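PDB 4ZCF: type III restriction-modification enzyme EcoP15I Res subunit from Escherichia coli, which recognises pairs of inversely oriented 5'-CAGCAG-3' sites together with the Mod subunit and cleaves the DNA 25-27 base pairs downstream of one of them. Local coordinates for residues N78-S83 / Y248-G253; G89-Y94 / I224-H229. All blocks are in the same frame, centred on the assembly; numbering follows the deposited sequence.

Contact 1 of 2, residues N78-S83 / Y248-G253; sequences NIIDVS and YIIRYG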
loop_
_atom_site.group_PDB
_atom_site.type_symbol
_atom_site.label_atom_id
_atom_site.label_comp_id
_atom_site.label_asym_id
_atom_site.label_seq_id
_atom_site.Cartn_x
_atom_site.Cartn_y
_atom_site.Cartn_z
ATOM N N ASN C 78 -31.874 15.616 16.672
ATOM C CA ASN C 78 -31.586 14.193 16.412
ATOM C C ASN C 78 -30.472 13.652 17.317
ATOM O O ASN C 78 -29.974 12.550 17.100
ATOM C CB ASN C 78 -31.314 13.924 14.908
ATOM C CG ASN C 78 -30.171 14.702 14.273
ATOM O OD1 ASN C 78 -29.505 15.551 14.879
ATOM N ND2 ASN C 78 -29.933 14.430 13.006
ATOM N N ILE C 79 -30.126 14.421 18.354
ATOM C CA ILE C 79 -29.112 14.074 19.328
ATOM C C ILE C 79 -29.711 13.319 20.508
ATOM O O ILE C 79 -30.544 13.854 21.235
ATOM C CB ILE C 79 -28.282 15.315 19.735
ATOM C CG1 ILE C 79 -27.576 15.926 18.492
ATOM C CG2 ILE C 79 -27.283 14.981 20.854
ATOM C CD1 ILE C 79 -27.133 17.351 18.650
ATOM N N ILE C 80 -29.278 12.067 20.688
ATOM C CA ILE C 80 -29.680 11.191 21.790
ATOM C C ILE C 80 -28.498 11.114 22.790
ATOM O O ILE C 80 -27.343 10.967 22.364
ATOM C CB ILE C 80 -30.115 9.806 21.234
ATOM C CG1 ILE C 80 -31.239 9.969 20.183
ATOM C CG2 ILE C 80 -30.524 8.843 22.353
ATOM C CD1 ILE C 80 -31.359 8.858 19.179
ATOM N N ASP C 81 -28.780 11.253 24.105
ATOM C CA ASP C 81 -27.729 11.217 25.123
ATOM C C ASP C 81 -27.779 10.043 26.071
ATOM O O ASP C 81 -28.846 9.669 26.555
ATOM C CB ASP C 81 -27.660 12.527 25.905
ATOM C CG ASP C 81 -27.329 13.713 25.033
ATOM O OD1 ASP C 81 -26.546 13.543 24.074
ATOM O OD2 ASP C 81 -27.829 14.817 25.323
ATOM N N VAL C 82 -26.593 9.479 26.343
ATOM C CA VAL C 82 -26.359 8.366 27.257
ATOM C C VAL C 82 -25.276 8.834 28.227
ATOM O O VAL C 82 -24.226 9.322 27.795
ATOM C CB VAL C 82 -25.959 7.057 26.514
ATOM C CG1 VAL C 82 -25.608 5.944 27.489
ATOM C CG2 VAL C 82 -27.053 6.594 25.563
ATOM N N SER C 83 -25.554 8.726 29.529
ATOM C CA SER C 83 -24.625 9.119 30.573
ATOM C C SER C 83 -24.221 7.906 31.407
ATOM O O SER C 83 -25.053 7.260 32.050
ATOM C CB SER C 83 -25.190 10.245 31.434
ATOM O OG SER C 83 -24.225 10.650 32.389
ATOM N N TYR C 248 -28.814 10.560 12.993
ATOM C CA TYR C 248 -28.932 10.684 14.456
ATOM C C TYR C 248 -27.549 10.641 15.078
ATOM O O TYR C 248 -26.679 9.910 14.595
ATOM C CB TYR C 248 -29.767 9.528 15.053
ATOM C CG TYR C 248 -31.237 9.595 14.718
ATOM C CD1 TYR C 248 -31.740 8.990 13.568
ATOM C CD2 TYR C 248 -32.132 10.255 15.553
ATOM C CE1 TYR C 248 -33.087 9.088 13.230
ATOM C CE2 TYR C 248 -33.482 10.357 15.226
ATOM C CZ TYR C 248 -33.953 9.770 14.063
ATOM O OH TYR C 248 -35.276 9.870 13.725
ATOM N N ILE C 249 -27.362 11.388 16.175
ATOM C CA ILE C 249 -26.103 11.458 16.918
ATOM C C ILE C 249 -26.285 10.925 18.354
ATOM O O ILE C 249 -27.064 11.493 19.121
ATOM C CB ILE C 249 -25.483 12.891 16.874
ATOM C CG1 ILE C 249 -25.152 13.339 15.423
ATOM C CG2 ILE C 249 -24.258 13.003 17.767
ATOM C CD1 ILE C 249 -25.396 14.779 15.162
ATOM N N ILE C 250 -25.548 9.853 18.721
ATOM C CA ILE C 250 -25.624 9.281 20.069
ATOM C C ILE C 250 -24.348 9.618 20.856
ATOM O O ILE C 250 -23.284 9.108 20.510
ATOM C CB ILE C 250 -26.019 7.769 20.120
ATOM C CG1 ILE C 250 -27.038 7.361 19.021
ATOM C CG2 ILE C 250 -26.599 7.456 21.501
ATOM C CD1 ILE C 250 -26.488 6.910 17.682
ATOM N N ARG C 251 -24.456 10.504 21.889
ATOM C CA ARG C 251 -23.320 10.985 22.704
ATOM C C ARG C 251 -23.151 10.164 23.972
ATOM O O ARG C 251 -24.133 9.908 24.673
ATOM C CB ARG C 251 -23.435 12.477 23.049
ATOM C CG ARG C 251 -23.756 13.410 21.873
ATOM C CD ARG C 251 -23.707 14.887 22.275
ATOM N NE ARG C 251 -24.707 15.234 23.293
ATOM C CZ ARG C 251 -24.797 16.411 23.910
ATOM N NH1 ARG C 251 -23.957 17.396 23.609
ATOM N NH2 ARG C 251 -25.733 16.614 24.832
ATOM N N TYR C 252 -21.908 9.758 24.273
ATOM C CA TYR C 252 -21.613 8.887 25.414
ATOM C C TYR C 252 -20.541 9.449 26.275
ATOM O O TYR C 252 -19.438 9.731 25.792
ATOM C CB TYR C 252 -21.168 7.492 24.934
ATOM C CG TYR C 252 -22.260 6.713 24.239
ATOM C CD1 TYR C 252 -22.530 6.911 22.887
ATOM C CD2 TYR C 252 -22.975 5.725 24.913
ATOM C CE1 TYR C 252 -23.502 6.166 22.230
ATOM C CE2 TYR C 252 -23.962 4.983 24.267
ATOM C CZ TYR C 252 -24.236 5.222 22.930
ATOM O OH TYR C 252 -25.216 4.521 22.284
ATOM N N GLY C 253 -20.837 9.554 27.559
ATOM C CA GLY C 253 -19.858 10.062 28.500
ATOM C C GLY C 253 -20.366 10.217 29.906
ATOM O O GLY C 253 -21.512 9.885 30.212
#
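Strands 79-83 and 248-253 run side by side in the same direction, paired residue for residue from Ile79 with Ile249 to Ser83 with Gly253. Peptide hydrogen bonds alternate between the strands from Ile249 N to Asn78 O (3.0 Å) onward, and only the last, Gly253 N to Val82 O at 3.4 Å, is weak. On the face of Ile80, Val82, Ile250 and Tyr252, the Tyr252 ring is the main bump: its CD2 and CE2 carbons lie obliquely against the fork of Val82, with Val82 CB 3.6 Å from Tyr252 CD2. Ile250 CG2 fills the notch between Ile80 CB and Val82 CG2, 4.2 Å from each. On the other face Ile79 CG1 nudges Ile249 CB, while Ile79 CG2 sits in the bend of Arg251, 3.8 Å from its CD. That bend (chi3 -63°) swings the guanidinium across to Asp81, which it grips side-on: NE to OD1 at 2.6 Å and NH2 to OD2 at 2.8 Å, both nearly straight, with the two planes 33° apart. An alanine in place of Arg251 would lose both bonds and the aliphatic wall that Ile79 CG2 rests on, and would probably leave the buried carboxylate poorly balanced, although Lys261 N also binds Asp81 OD2. Flanked by strands 222-226 and 263-267, the pair belongs to the central parallel sheet of a RecA-like helicase domain.

Contact 2 of 2, residues G89-Y94 / I224-H229; sequences GKTYTY and IIDEPH. With AMP (adenosine monophosphate), chain H.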
loop_
_atom_site.group_PDB
_atom_site.type_symbol
_atom_site.label_atom_id
_atom_site.label_comp_id
_atom_site.label_asym_id
_atom_site.label_seq_id
_atom_site.Cartn_x
_atom_site.Cartn_y
_atom_site.Cartn_z
ATOM N N GLY C 89 -18.187 0.527 31.302
ATOM C CA GLY C 89 -18.258 -0.068 29.972
ATOM C C GLY C 89 -19.109 0.667 28.948
ATOM O O GLY C 89 -19.945 0.032 28.288
ATOM N N LYS C 90 -18.902 2.006 28.789
ATOM C CA LYS C 90 -19.677 2.795 27.816
ATOM C C LYS C 90 -19.347 2.436 26.352
ATOM O O LYS C 90 -20.225 2.520 25.486
ATOM C CB LYS C 90 -19.601 4.316 28.077
ATOM C CG LYS C 90 -18.214 4.954 27.946
ATOM C CD LYS C 90 -18.299 6.386 27.454
ATOM C CE LYS C 90 -16.978 7.106 27.576
ATOM N NZ LYS C 90 -16.828 7.772 28.906
ATOM N N THR C 91 -18.085 2.009 26.103
ATOM C CA THR C 91 -17.560 1.583 24.811
ATOM C C THR C 91 -18.284 0.318 24.376
ATOM O O THR C 91 -18.861 0.306 23.294
ATOM C CB THR C 91 -16.026 1.453 24.877
ATOM O OG1 THR C 91 -15.485 2.631 25.466
ATOM C CG2 THR C 91 -15.392 1.243 23.518
ATOM N N TYR C 92 -18.294 -0.731 25.227
ATOM C CA TYR C 92 -19.029 -1.968 24.948
ATOM C C TYR C 92 -20.514 -1.675 24.613
ATOM O O TYR C 92 -21.044 -2.251 23.658
ATOM C CB TYR C 92 -18.938 -2.950 26.126
ATOM C CG TYR C 92 -19.813 -4.173 25.936
ATOM C CD1 TYR C 92 -19.386 -5.247 25.164
ATOM C CD2 TYR C 92 -21.084 -4.242 26.502
ATOM C CE1 TYR C 92 -20.200 -6.361 24.963
ATOM C CE2 TYR C 92 -21.907 -5.345 26.303
ATOM C CZ TYR C 92 -21.464 -6.403 25.530
ATOM O OH TYR C 92 -22.294 -7.478 25.314
ATOM N N THR C 93 -21.170 -0.782 25.410
ATOM C CA THR C 93 -22.568 -0.375 25.261
ATOM C C THR C 93 -22.849 0.265 23.895
ATOM O O THR C 93 -23.784 -0.160 23.223
ATOM C CB THR C 93 -23.022 0.472 26.464
ATOM O OG1 THR C 93 -22.941 -0.314 27.662
ATOM C CG2 THR C 93 -24.431 1.017 26.297
ATOM N N TYR C 94 -22.042 1.259 23.477
ATOM C CA TYR C 94 -22.235 1.875 22.174
ATOM C C TYR C 94 -21.970 0.926 21.009
ATOM O O TYR C 94 -22.631 1.018 19.975
ATOM C CB TYR C 94 -21.586 3.266 22.044
ATOM C CG TYR C 94 -20.086 3.396 21.883
ATOM C CD1 TYR C 94 -19.436 2.875 20.761
ATOM C CD2 TYR C 94 -19.357 4.245 22.706
ATOM C CE1 TYR C 94 -18.073 3.083 20.549
ATOM C CE2 TYR C 94 -17.995 4.462 22.503
ATOM C CZ TYR C 94 -17.355 3.873 21.429
ATOM O OH TYR C 94 -16.013 4.105 21.243
ATOM N N ILE C 224 -21.613 8.368 16.591
ATOM C CA ILE C 224 -21.360 8.156 18.010
ATOM C C ILE C 224 -20.320 9.188 18.476
ATOM O O ILE C 224 -19.273 9.325 17.844
ATOM C CB ILE C 224 -20.836 6.706 18.270
ATOM C CG1 ILE C 224 -21.743 5.594 17.660
ATOM C CG2 ILE C 224 -20.454 6.452 19.746
ATOM C CD1 ILE C 224 -23.126 5.375 18.276
ATOM N N ILE C 225 -20.587 9.874 19.598
ATOM C CA ILE C 225 -19.644 10.807 20.197
ATOM C C ILE C 225 -19.194 10.313 21.568
ATOM O O ILE C 225 -20.017 10.163 22.477
ATOM C CB ILE C 225 -20.088 12.296 20.141
ATOM C CG1 ILE C 225 -19.745 12.879 18.759
ATOM C CG2 ILE C 225 -19.385 13.148 21.225
ATOM C CD1 ILE C 225 -20.817 13.117 17.953
ATOM N N ASP C 226 -17.873 10.028 21.681
ATOM C CA ASP C 226 -17.169 9.564 22.873
ATOM C C ASP C 226 -16.646 10.798 23.603
ATOM O O ASP C 226 -15.921 11.600 23.004
ATOM C CB ASP C 226 -16.005 8.645 22.457
ATOM C CG ASP C 226 -15.570 7.641 23.505
ATOM O OD1 ASP C 226 -15.130 8.068 24.582
ATOM O OD2 ASP C 226 -15.595 6.431 23.210
ATOM N N GLU C 227 -17.019 10.953 24.890
ATOM C CA GLU C 227 -16.688 12.101 25.768
ATOM C C GLU C 227 -17.234 13.393 25.112
ATOM O O GLU C 227 -16.476 14.097 24.446
ATOM C CB GLU C 227 -15.176 12.190 26.117
ATOM C CG GLU C 227 -14.468 10.860 26.361
ATOM C CD GLU C 227 -14.677 10.145 27.685
ATOM O OE1 GLU C 227 -15.710 10.380 28.355
ATOM O OE2 GLU C 227 -13.813 9.305 28.030
ATOM N N PRO C 228 -18.567 13.666 25.197
ATOM C CA PRO C 228 -19.128 14.814 24.461
ATOM C C PRO C 228 -18.712 16.187 24.942
ATOM O O PRO C 228 -18.934 17.167 24.231
ATOM C CB PRO C 228 -20.639 14.591 24.552
ATOM C CG PRO C 228 -20.829 13.794 25.770
ATOM C CD PRO C 228 -19.623 12.933 25.927
ATOM N N HIS C 229 -18.119 16.250 26.147
ATOM C CA HIS C 229 -17.625 17.459 26.791
ATOM C C HIS C 229 -16.370 18.009 26.095
ATOM O O HIS C 229 -15.957 19.131 26.383
ATOM C CB HIS C 229 -17.350 17.187 28.281
ATOM C CG HIS C 229 -16.319 16.130 28.555
ATOM N ND1 HIS C 229 -15.047 16.459 29.001
ATOM C CD2 HIS C 229 -16.427 14.779 28.510
ATOM C CE1 HIS C 229 -14.422 15.306 29.196
ATOM N NE2 HIS C 229 -15.214 14.266 28.917
HETATM P P AMP H . -13.076 4.962 25.902
HETATM O O1P AMP H . -12.643 6.361 26.128
HETATM O O2P AMP H . -14.414 4.908 26.541
HETATM O O3P AMP H . -13.376 4.893 24.450
HETATM O "O5'" AMP H . -12.021 3.863 26.377
HETATM C "C5'" AMP H . -12.393 2.872 27.319
HETATM C "C4'" AMP H . -11.706 1.570 27.054
HETATM O "O4'" AMP H . -12.123 0.568 28.023
HETATM C "C3'" AMP H . -12.098 1.032 25.722
HETATM O "O3'" AMP H . -11.150 1.469 24.749
HETATM C "C2'" AMP H . -12.144 -0.435 25.873
HETATM O "O2'" AMP H . -10.884 -1.023 25.518
HETATM C "C1'" AMP H . -12.383 -0.685 27.327
HETATM N N9 AMP H . -13.659 -1.200 27.624
HETATM C C8 AMP H . -14.771 -0.509 27.466
HETATM N N7 AMP H . -15.834 -1.255 27.875
HETATM C C5 AMP H . -15.272 -2.516 28.376
HETATM C C6 AMP H . -15.740 -3.733 28.947
HETATM N N6 AMP H . -17.125 -3.947 29.166
HETATM N N1 AMP H . -14.837 -4.693 29.275
HETATM C C2 AMP H . -13.537 -4.535 29.073
HETATM N N3 AMP H . -13.026 -3.427 28.543
HETATM C C4 AMP H . -13.820 -2.392 28.178
#
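The ring of Tyr94 stands between Ile224 and its own helix. Ile224 CG2 presses on one face as a CH-pi contact, 3.8 Å from the ring centroid, and Thr91 O lies over the opposite face. At the edge, in plane, is Asp226 OD2, which accepts a hydrogen bond from Tyr94 OH (3.1 Å) on its anti lone pair; the carboxylate is turned 88° to the ring. The same OD2 is 3.0 Å from AMP O3P, so Tyr94 probably helps, from the second shell, to fix Asp226 beside the phosphate. Lys90 reaches Glu227 at about a right angle, and its NZ forms a salt bridge 2.9 Å from OE1, approaching from above the carboxylate plane. Its charge probably eases the crowding of acids and phosphate here. Thr91 OG1 lies 2.7 Å from AMP O2P. Gly89, at the N-cap position, has a positive phi and brings its CA within 3.4 Å of AMP N7. Gly89, Lys90 and Thr91 end the P-loop (Walker A); Asp226 to His229 form the DEXH-type Walker B motif (Asp-Glu-Pro-His). The helix turn 90-94 runs antiparallel to strand residues 224-226, with helix 117-128 meeting Thr91, Tyr94 and Asp226, and strand 248-253 alongside Ile224.

In the fold
Both contacts are buried and both reach the same parallel sheet, sharing its middle: strand 248-253 of contact 1 adjoins strand 222-226 of contact 2. Strand 79-84 runs on through the P-loop into helix 90-105, so the strand of contact 1 and the helix of contact 2 are consecutive in the chain. The two meet at Tyr252, whose ring packs on Tyr94 while its backbone probably bonds to Ile225 O and Glu227 N. Contact 1 lies within the sheet, held by a backbone ladder, aliphatic fit and one internal ion pair. Contact 2 lies at the C-terminal end of strand 222-226, where less surface is buried and charged side chains gather round the AMP phosphate.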